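Local coordinates for 4-oxalmesaconate hydratase (Pseudomonas putida, PDB 5CGZ) that catalyses the zinc-dependent hydration of 4-carboxy-2-hydroxymuconate to 4-carboxy-4-hydroxy-2-oxoadipate, the third step of gallate degradation, at the interface of chains A and B and the interface of chains A and C. Numbering follows the deposited sequence. Chains: chain A/B/C, 4-oxalmesaconate hydratase.

Contacts 1 and 3 belong to one two-fold interface between chains A and B, where the short strand 234-236 of each subunit pairs in parallel with strand 171-174 of the other; their C-alpha centres lie about 13 Å apart. Contact 2, about 12 Å from each of them, joins chain A to chain C through the residues just ahead of strand 171-174. A:Phe172 is common to contacts 2 and 3, its carbonyl facing chain B and its ring edging toward chain C. A single stretch, 168-172, meets two neighbours and so is likely to link the two kinds of interface within the hexamer.

Contact 1: the interface of chains A and B. Residues chain A 155, 170, 234, 236, 240; chain B 155, 171, 234.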
ATOM      1  N   TYR A 155     -13.995  14.496   4.688  1.00 28.86           N
ATOM      2  CA  TYR A 155     -13.177  14.514   3.479  1.00 30.99           C
ATOM      3  C   TYR A 155     -11.891  15.273   3.710  1.00 29.85           C
ATOM      4  O   TYR A 155     -11.886  16.287   4.405  1.00 27.99           O
ATOM      5  CB  TYR A 155     -13.906  15.186   2.312  1.00 26.90           C
ATOM      6  CG  TYR A 155     -15.262  14.625   1.944  1.00 27.89           C
ATOM      7  CD1 TYR A 155     -16.416  15.086   2.574  1.00 25.94           C
ATOM      8  CD2 TYR A 155     -15.394  13.674   0.935  1.00 26.63           C
ATOM      9  CE1 TYR A 155     -17.666  14.595   2.230  1.00 25.53           C
ATOM     10  CE2 TYR A 155     -16.649  13.175   0.573  1.00 29.49           C
ATOM     11  CZ  TYR A 155     -17.780  13.646   1.230  1.00 33.22           C
ATOM     12  OH  TYR A 155     -19.034  13.181   0.891  1.00 28.44           O
ATOM     13  N   ASP A 170     -11.149  10.792  -4.524  1.00 28.28           N
ATOM     14  CA  ASP A 170     -12.145   9.808  -4.952  1.00 27.75           C
ATOM     15  C   ASP A 170     -13.471  10.526  -5.232  1.00 28.41           C
ATOM     16  O   ASP A 170     -14.456   9.916  -5.659  1.00 28.85           O
ATOM     17  CB  ASP A 170     -12.331   8.704  -3.898  1.00 27.38           C
ATOM     18  CG  ASP A 170     -12.718   9.256  -2.519  1.00 30.56           C
ATOM     19  OD1 ASP A 170     -13.613  10.115  -2.426  1.00 38.05           O
ATOM     20  OD2 ASP A 170     -12.121   8.833  -1.519  1.00 42.86           O
ATOM     21  N   ARG A 234     -19.516   5.690   1.672  1.00 30.78           N
ATOM     22  CA  ARG A 234     -20.798   6.372   1.580  1.00 32.62           C
ATOM     23  C   ARG A 234     -21.924   5.341   1.466  1.00 35.86           C
ATOM     24  O   ARG A 234     -21.693   4.204   1.066  1.00 33.42           O
ATOM     25  CB  ARG A 234     -20.820   7.331   0.389  1.00 31.11           C
ATOM     26  CG  ARG A 234     -20.805   6.624  -0.938  1.00 32.82           C
ATOM     27  CD  ARG A 234     -20.712   7.611  -2.106  1.00 38.93           C
ATOM     28  NE  ARG A 234     -20.655   6.883  -3.370  1.00 43.20           N
ATOM     29  CZ  ARG A 234     -21.633   6.861  -4.268  1.00 38.99           C
ATOM     30  NH1 ARG A 234     -22.753   7.542  -4.053  1.00 34.79           N
ATOM     31  NH2 ARG A 234     -21.488   6.158  -5.385  1.00 39.45           N
ATOM     32  N   THR A 236     -25.786   4.633  -0.105  1.00 30.20           N
ATOM     33  CA  THR A 236     -26.644   5.141  -1.165  1.00 30.42           C
ATOM     34  C   THR A 236     -27.679   4.114  -1.624  1.00 32.94           C
ATOM     35  O   THR A 236     -27.619   2.934  -1.254  1.00 29.67           O
ATOM     36  CB  THR A 236     -25.799   5.580  -2.386  1.00 31.07           C
ATOM     37  OG1 THR A 236     -26.649   6.203  -3.353  1.00 30.43           O
ATOM     38  CG2 THR A 236     -25.091   4.374  -3.035  1.00 26.56           C
ATOM     39  N   ALA A 240     -25.349   5.196 -10.037  1.00 34.63           N
ATOM     40  CA  ALA A 240     -24.971   5.984 -11.214  1.00 36.01           C
ATOM     41  C   ALA A 240     -24.010   7.114 -10.836  1.00 38.60           C
ATOM     42  O   ALA A 240     -23.321   7.687 -11.692  1.00 36.30           O
ATOM     43  CB  ALA A 240     -26.203   6.552 -11.904  1.00 37.14           C
ATOM     44  OXT ALA A 240     -23.912   7.476  -9.657  1.00 35.55           O
TER
ATOM     45  N   TYR B 155     -17.781  -0.698 -10.551  1.00 28.86           N
ATOM     46  CA  TYR B 155     -17.639  -1.132  -9.165  1.00 30.99           C
ATOM     47  C   TYR B 155     -17.290  -2.601  -9.094  1.00 29.85           C
ATOM     48  O   TYR B 155     -17.798  -3.396  -9.882  1.00 27.99           O
ATOM     49  CB  TYR B 155     -18.932  -0.926  -8.371  1.00 26.90           C
ATOM     50  CG  TYR B 155     -19.506   0.473  -8.359  1.00 27.89           C
ATOM     51  CD1 TYR B 155     -20.377   0.892  -9.363  1.00 25.94           C
ATOM     52  CD2 TYR B 155     -19.219   1.357  -7.322  1.00 26.63           C
ATOM     53  CE1 TYR B 155     -20.927   2.164  -9.351  1.00 25.53           C
ATOM     54  CE2 TYR B 155     -19.772   2.641  -7.294  1.00 29.49           C
ATOM     55  CZ  TYR B 155     -20.628   3.032  -8.317  1.00 33.22           C
ATOM     56  OH  TYR B 155     -21.197   4.290  -8.314  1.00 28.44           O
ATOM     57  N   THR B 171     -18.486   2.046  -0.897  1.00 27.65           N
ATOM     58  CA  THR B 171     -19.883   2.367  -1.197  1.00 28.65           C
ATOM     59  C   THR B 171     -20.786   1.256  -0.673  1.00 28.94           C
ATOM     60  O   THR B 171     -20.570   0.091  -0.987  1.00 31.73           O
ATOM     61  CB  THR B 171     -20.102   2.544  -2.721  1.00 33.22           C
ATOM     62  OG1 THR B 171     -19.257   3.590  -3.209  1.00 34.16           O
ATOM     63  CG2 THR B 171     -21.568   2.889  -3.056  1.00 28.32           C
ATOM     64  N   ARG B 234     -15.946   9.710  -8.215  1.00 30.78           N
ATOM     65  CA  ARG B 234     -17.273  10.160  -8.605  1.00 32.62           C
ATOM     66  C   ARG B 234     -17.291  11.688  -8.701  1.00 35.86           C
ATOM     67  O   ARG B 234     -16.457  12.363  -8.105  1.00 33.42           O
ATOM     68  CB  ARG B 234     -18.328   9.669  -7.612  1.00 31.11           C
ATOM     69  CG  ARG B 234     -18.217  10.321  -6.262  1.00 32.82           C
ATOM     70  CD  ARG B 234     -19.211   9.726  -5.261  1.00 38.93           C
ATOM     71  NE  ARG B 234     -19.039  10.354  -3.954  1.00 43.20           N
ATOM     72  CZ  ARG B 234     -19.917  11.182  -3.398  1.00 38.99           C
ATOM     73  NH1 ARG B 234     -21.048  11.479  -4.029  1.00 34.79           N
ATOM     74  NH2 ARG B 234     -19.663  11.711  -2.208  1.00 39.45           N
TER
HETATM   75  O   HOH W   1     -18.421   5.835  -5.425  1.00 43.70           O
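In both arginines, A:Arg234 and B:Arg234, CG sits between the backbone N and the carbonyl carbon (chi1 69°), and the chain runs extended to NE. That launches each side chain off strand 234-236 across the other. The two guanidinium planes are almost parallel, 3° apart, but each has the CD methylene of the other arginine, not its guanidinium, over one face: CD of B:Arg234 lies toward the rim of the A:Arg234 guanidinium, 3.9 Å from CZ, and the two-fold axis repeats this. A long chain suits the place: the offset keeps the two charged groups from stacking squarely and may ease their repulsion, although the NE atoms still come near. At the guanidinium edge, in plane, stands the phenol OH of B:Tyr155, 3.5 Å from A:Arg234 NH2. A water bridges NE and NH2 of A:Arg234 to the hydroxyl OG1 of B:Thr171, whose side chain lies alongside the arginine and points the same way. An alanine in place of A:Arg234 would probably leave this water without its guanidinium partners and B:Arg234 CD without the flat group it covers. A:Arg234 forms a parallel bridge with B:Thr171, and the amide N of B:Arg234 donates to O of A:Asp170, the loop residue ahead of strand 171-174, at 3.0 Å.

Contact 2: the interface of chains A and C. Residues chain A 168-169, 172; chain C 163-164.
A loop-to-loop clasp joins chains A and C, the segment leading into strand 171-174 of one meeting a turn of the other, and the primary amide of C:Gln164 is its centre. Both ends of that amide are used. C:Gln164 OE1 accepts from NH2 of A:Arg168 at 2.9 Å, the donor lying in the carbonyl plane on a lone pair, while the guanidinium stands almost perpendicular to the amide, 87° between planes. C:Gln164 NE2 donates to the backbone carbonyl O of A:Pro169, also at 2.9 Å and nearly straight, 167° at the hydrogen. Glutamine suits the place because one flat group offers a donor and an acceptor, and two bonds from different atoms restrain its rotation. The arginine reaches OE1 by a bend at chi3 (77°), after CG has set out anti to the backbone N. A:Arg168 CD passes 3.6 Å from the backbone O of C:Glu163. The proline adds apolar surface: A:Pro169 CD, a ring carbon, packs against CB of C:Glu163 at 3.8 Å. On the chain A side the clasp sits immediately before strand 171-174, which pairs with chain B; on the chain C side it lies in the loop between strands 154-157 and 171-174.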
ATOM      1  N   ARG A 168      -5.446  10.853  -2.839  1.00 30.69           N
ATOM      2  CA  ARG A 168      -6.106  10.609  -4.112  1.00 33.67           C
ATOM      3  C   ARG A 168      -7.532  11.141  -4.043  1.00 32.42           C
ATOM      4  O   ARG A 168      -8.268  10.797  -3.131  1.00 30.88           O
ATOM      5  CB  ARG A 168      -6.124   9.106  -4.452  1.00 30.97           C
ATOM      6  CG  ARG A 168      -6.927   8.791  -5.730  1.00 28.45           C
ATOM      7  CD  ARG A 168      -7.026   7.290  -6.028  1.00 32.51           C
ATOM      8  NE  ARG A 168      -7.998   6.600  -5.176  1.00 42.34           N
ATOM      9  CZ  ARG A 168      -9.306   6.474  -5.435  1.00 48.85           C
ATOM     10  NH1 ARG A 168     -10.076   5.806  -4.578  1.00 46.57           N
ATOM     11  NH2 ARG A 168      -9.859   7.006  -6.532  1.00 39.25           N
ATOM     12  N   PRO A 169      -7.937  11.972  -5.007  1.00 29.63           N
ATOM     13  CA  PRO A 169      -9.339  12.404  -4.927  1.00 29.56           C
ATOM     14  C   PRO A 169     -10.263  11.284  -5.387  1.00 31.19           C
ATOM     15  O   PRO A 169     -10.126  10.851  -6.521  1.00 31.79           O
ATOM     16  CB  PRO A 169      -9.396  13.606  -5.879  1.00 27.58           C
ATOM     17  CG  PRO A 169      -8.310  13.326  -6.906  1.00 28.85           C
ATOM     18  CD  PRO A 169      -7.233  12.509  -6.190  1.00 26.49           C
ATOM     19  N   PHE A 172     -14.938  14.337  -6.925  1.00 29.16           N
ATOM     20  CA  PHE A 172     -14.778  15.679  -7.489  1.00 28.56           C
ATOM     21  C   PHE A 172     -16.045  16.491  -7.296  1.00 30.80           C
ATOM     22  O   PHE A 172     -17.142  16.068  -7.682  1.00 29.73           O
ATOM     23  CB  PHE A 172     -14.432  15.638  -8.986  1.00 28.71           C
ATOM     24  CG  PHE A 172     -13.032  15.189  -9.274  1.00 28.81           C
ATOM     25  CD1 PHE A 172     -11.951  15.966  -8.886  1.00 32.61           C
ATOM     26  CD2 PHE A 172     -12.795  14.000  -9.948  1.00 32.53           C
ATOM     27  CE1 PHE A 172     -10.646  15.556  -9.150  1.00 34.98           C
ATOM     28  CE2 PHE A 172     -11.500  13.584 -10.225  1.00 32.83           C
ATOM     29  CZ  PHE A 172     -10.421  14.363  -9.818  1.00 31.06           C
TER
ATOM     30  N   GLU C 163      -2.895  10.638  -9.682  1.00 25.91           N
ATOM     31  CA  GLU C 163      -3.333   9.961  -8.458  1.00 26.97           C
ATOM     32  C   GLU C 163      -4.185   8.726  -8.756  1.00 28.82           C
ATOM     33  O   GLU C 163      -4.057   7.725  -8.064  1.00 29.85           O
ATOM     34  CB  GLU C 163      -4.116  10.904  -7.544  1.00 27.81           C
ATOM     35  CG  GLU C 163      -3.322  12.086  -7.021  1.00 27.39           C
ATOM     36  CD  GLU C 163      -3.460  13.330  -7.887  1.00 31.01           C
ATOM     37  OE1 GLU C 163      -4.001  13.247  -9.016  1.00 31.54           O
ATOM     38  OE2 GLU C 163      -3.021  14.403  -7.433  1.00 32.26           O
ATOM     39  N   GLN C 164      -5.044   8.786  -9.779  1.00 25.95           N
ATOM     40  CA  GLN C 164      -5.867   7.625 -10.119  1.00 28.70           C
ATOM     41  C   GLN C 164      -4.967   6.485 -10.594  1.00 33.93           C
ATOM     42  O   GLN C 164      -5.324   5.321 -10.480  1.00 31.37           O
ATOM     43  CB  GLN C 164      -6.910   7.952 -11.204  1.00 26.63           C
ATOM     44  CG  GLN C 164      -7.779   9.195 -10.924  1.00 26.38           C
ATOM     45  CD  GLN C 164      -8.424   9.175  -9.560  1.00 31.10           C
ATOM     46  OE1 GLN C 164      -8.690   8.107  -8.998  1.00 29.23           O
ATOM     47  NE2 GLN C 164      -8.681  10.366  -9.008  1.00 29.55           N
TER

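Contact 3: the interface of chains A and B. Residues chain A 172, 210, 213-214, 220, 222; chain B 151, 235-236.
The ring of A:Phe172 has the backbone N of A:Ala210 over one face toward its rim, so the ring packs against its own subunit while A:Phe172 O accepts from B:Thr236 N at 2.8 Å. The hydrogen bond belongs to a parallel beta bridge between strands 171-174 and 234-236, an intersubunit sheet pairing in this PIG-L/MshB-family enzyme. A second flat group, the guanidinium of A:Arg220, comes near B:Val235 through NH2, 4.0 Å from CG1, the side chains sliding past in opposite directions. NH2 of A:Arg220 also meets a water at 2.9 Å, which in turn meets the backbone O of B:Val235. Between these polar links B:Val235 is wedged into chain A, its CG1 anti to the backbone N (chi1 179°). That leaves B:Val235 CG2 to approach A:Val214 CG1 at 3.6 Å. B:Val235 CG2 also lies 3.5 Å from the carbonyl O of A:Ala210, in the last turn of helix 193-212. The two valines cross at about a right angle, and A:Ile222 comes tip to tip, its CD1 4.1 Å from B:Val235 CG1. A branched residue suits this place: its two methyls share A:Val214 but diverge beyond it, CG2 toward A:Ala210 and CG1 toward A:Ile222. Elsewhere in the patch, B:Ala151 CB packs 3.8 Å from A:Asn213 O.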
ATOM      1  N   PHE A 172     -14.938  14.337  -6.925  1.00 29.16           N
ATOM      2  CA  PHE A 172     -14.778  15.679  -7.489  1.00 28.56           C
ATOM      3  C   PHE A 172     -16.045  16.491  -7.296  1.00 30.80           C
ATOM      4  O   PHE A 172     -17.142  16.068  -7.682  1.00 29.73           O
ATOM      5  CB  PHE A 172     -14.432  15.638  -8.986  1.00 28.71           C
ATOM      6  CG  PHE A 172     -13.032  15.189  -9.274  1.00 28.81           C
ATOM      7  CD1 PHE A 172     -11.951  15.966  -8.886  1.00 32.61           C
ATOM      8  CD2 PHE A 172     -12.795  14.000  -9.948  1.00 32.53           C
ATOM      9  CE1 PHE A 172     -10.646  15.556  -9.150  1.00 34.98           C
ATOM     10  CE2 PHE A 172     -11.500  13.584 -10.225  1.00 32.83           C
ATOM     11  CZ  PHE A 172     -10.421  14.363  -9.818  1.00 31.06           C
ATOM     12  N   ALA A 210     -12.388  15.883 -13.728  1.00 28.07           N
ATOM     13  CA  ALA A 210     -13.778  15.608 -13.385  1.00 31.53           C
ATOM     14  C   ALA A 210     -14.608  15.411 -14.659  1.00 31.93           C
ATOM     15  O   ALA A 210     -15.402  14.471 -14.759  1.00 33.40           O
ATOM     16  CB  ALA A 210     -14.356  16.742 -12.531  1.00 26.87           C
ATOM     17  N   ASN A 213     -14.197  12.161 -16.117  1.00 31.59           N
ATOM     18  CA  ASN A 213     -14.845  11.086 -15.381  1.00 29.67           C
ATOM     19  C   ASN A 213     -16.374  11.122 -15.457  1.00 35.01           C
ATOM     20  O   ASN A 213     -17.027  10.312 -14.811  1.00 34.37           O
ATOM     21  CB  ASN A 213     -14.390  11.098 -13.922  1.00 27.55           C
ATOM     22  CG  ASN A 213     -13.006  10.494 -13.749  1.00 34.40           C
ATOM     23  OD1 ASN A 213     -12.854   9.268 -13.681  1.00 29.14           O
ATOM     24  ND2 ASN A 213     -11.988  11.350 -13.690  1.00 26.65           N
ATOM     25  N   VAL A 214     -16.937  12.044 -16.247  1.00 27.90           N
ATOM     26  CA  VAL A 214     -18.364  11.969 -16.581  1.00 32.19           C
ATOM     27  C   VAL A 214     -18.566  11.711 -18.072  1.00 34.90           C
ATOM     28  O   VAL A 214     -19.693  11.640 -18.543  1.00 36.46           O
ATOM     29  CB  VAL A 214     -19.143  13.251 -16.195  1.00 30.06           C
ATOM     30  CG1 VAL A 214     -19.010  13.533 -14.705  1.00 32.73           C
ATOM     31  CG2 VAL A 214     -18.679  14.453 -17.029  1.00 29.41           C
ATOM     32  N   ARG A 220     -22.071  18.383 -20.097  1.00 32.78           N
ATOM     33  CA  ARG A 220     -21.870  19.051 -18.814  1.00 31.20           C
ATOM     34  C   ARG A 220     -20.672  19.990 -18.905  1.00 35.79           C
ATOM     35  O   ARG A 220     -19.644  19.659 -19.502  1.00 30.08           O
ATOM     36  CB  ARG A 220     -21.685  18.034 -17.681  1.00 30.48           C
ATOM     37  CG  ARG A 220     -22.931  17.205 -17.426  1.00 35.09           C
ATOM     38  CD  ARG A 220     -22.707  16.115 -16.390  1.00 34.47           C
ATOM     39  NE  ARG A 220     -22.448  16.668 -15.060  1.00 33.32           N
ATOM     40  CZ  ARG A 220     -22.255  15.930 -13.966  1.00 35.83           C
ATOM     41  NH1 ARG A 220     -22.292  14.602 -14.035  1.00 31.14           N
ATOM     42  NH2 ARG A 220     -22.027  16.516 -12.805  1.00 35.61           N
ATOM     43  N   ILE A 222     -18.091  21.353 -17.049  1.00 33.35           N
ATOM     44  CA  ILE A 222     -17.320  21.272 -15.812  1.00 29.23           C
ATOM     45  C   ILE A 222     -15.951  21.898 -16.035  1.00 31.91           C
ATOM     46  O   ILE A 222     -15.088  21.308 -16.687  1.00 34.36           O
ATOM     47  CB  ILE A 222     -17.185  19.818 -15.327  1.00 27.64           C
ATOM     48  CG1 ILE A 222     -18.578  19.182 -15.199  1.00 29.63           C
ATOM     49  CG2 ILE A 222     -16.456  19.780 -13.997  1.00 26.79           C
ATOM     50  CD1 ILE A 222     -18.565  17.687 -14.865  1.00 29.24           C
TER
ATOM     51  N   ALA B 151     -18.664   7.584 -19.604  1.00 34.02           N
ATOM     52  CA  ALA B 151     -17.798   7.132 -18.514  1.00 34.21           C
ATOM     53  C   ALA B 151     -18.615   6.571 -17.359  1.00 28.69           C
ATOM     54  O   ALA B 151     -18.610   7.134 -16.270  1.00 30.72           O
ATOM     55  CB  ALA B 151     -16.904   8.282 -18.024  1.00 26.79           C
ATOM     56  N   VAL B 235     -18.239  12.218  -9.470  1.00 29.58           N
ATOM     57  CA  VAL B 235     -18.376  13.654  -9.674  1.00 27.60           C
ATOM     58  C   VAL B 235     -19.718  14.093  -9.119  1.00 31.53           C
ATOM     59  O   VAL B 235     -20.745  13.498  -9.439  1.00 30.80           O
ATOM     60  CB  VAL B 235     -18.292  14.031 -11.162  1.00 29.73           C
ATOM     61  CG1 VAL B 235     -18.454  15.544 -11.339  1.00 27.83           C
ATOM     62  CG2 VAL B 235     -16.977  13.547 -11.761  1.00 26.59           C
ATOM     63  N   THR B 236     -19.718  15.128  -8.291  1.00 30.20           N
ATOM     64  CA  THR B 236     -20.945  15.525  -7.616  1.00 30.42           C
ATOM     65  C   THR B 236     -21.012  17.030  -7.359  1.00 32.94           C
ATOM     66  O   THR B 236     -20.024  17.755  -7.537  1.00 29.67           O
ATOM     67  CB  THR B 236     -21.088  14.781  -6.265  1.00 31.07           C
ATOM     68  OG1 THR B 236     -22.362  15.080  -5.690  1.00 30.43           O
ATOM     69  CG2 THR B 236     -19.977  15.197  -5.281  1.00 26.56           C
TER
HETATM   70  O   HOH W   2     -22.924  14.894 -10.609  1.00 40.57           O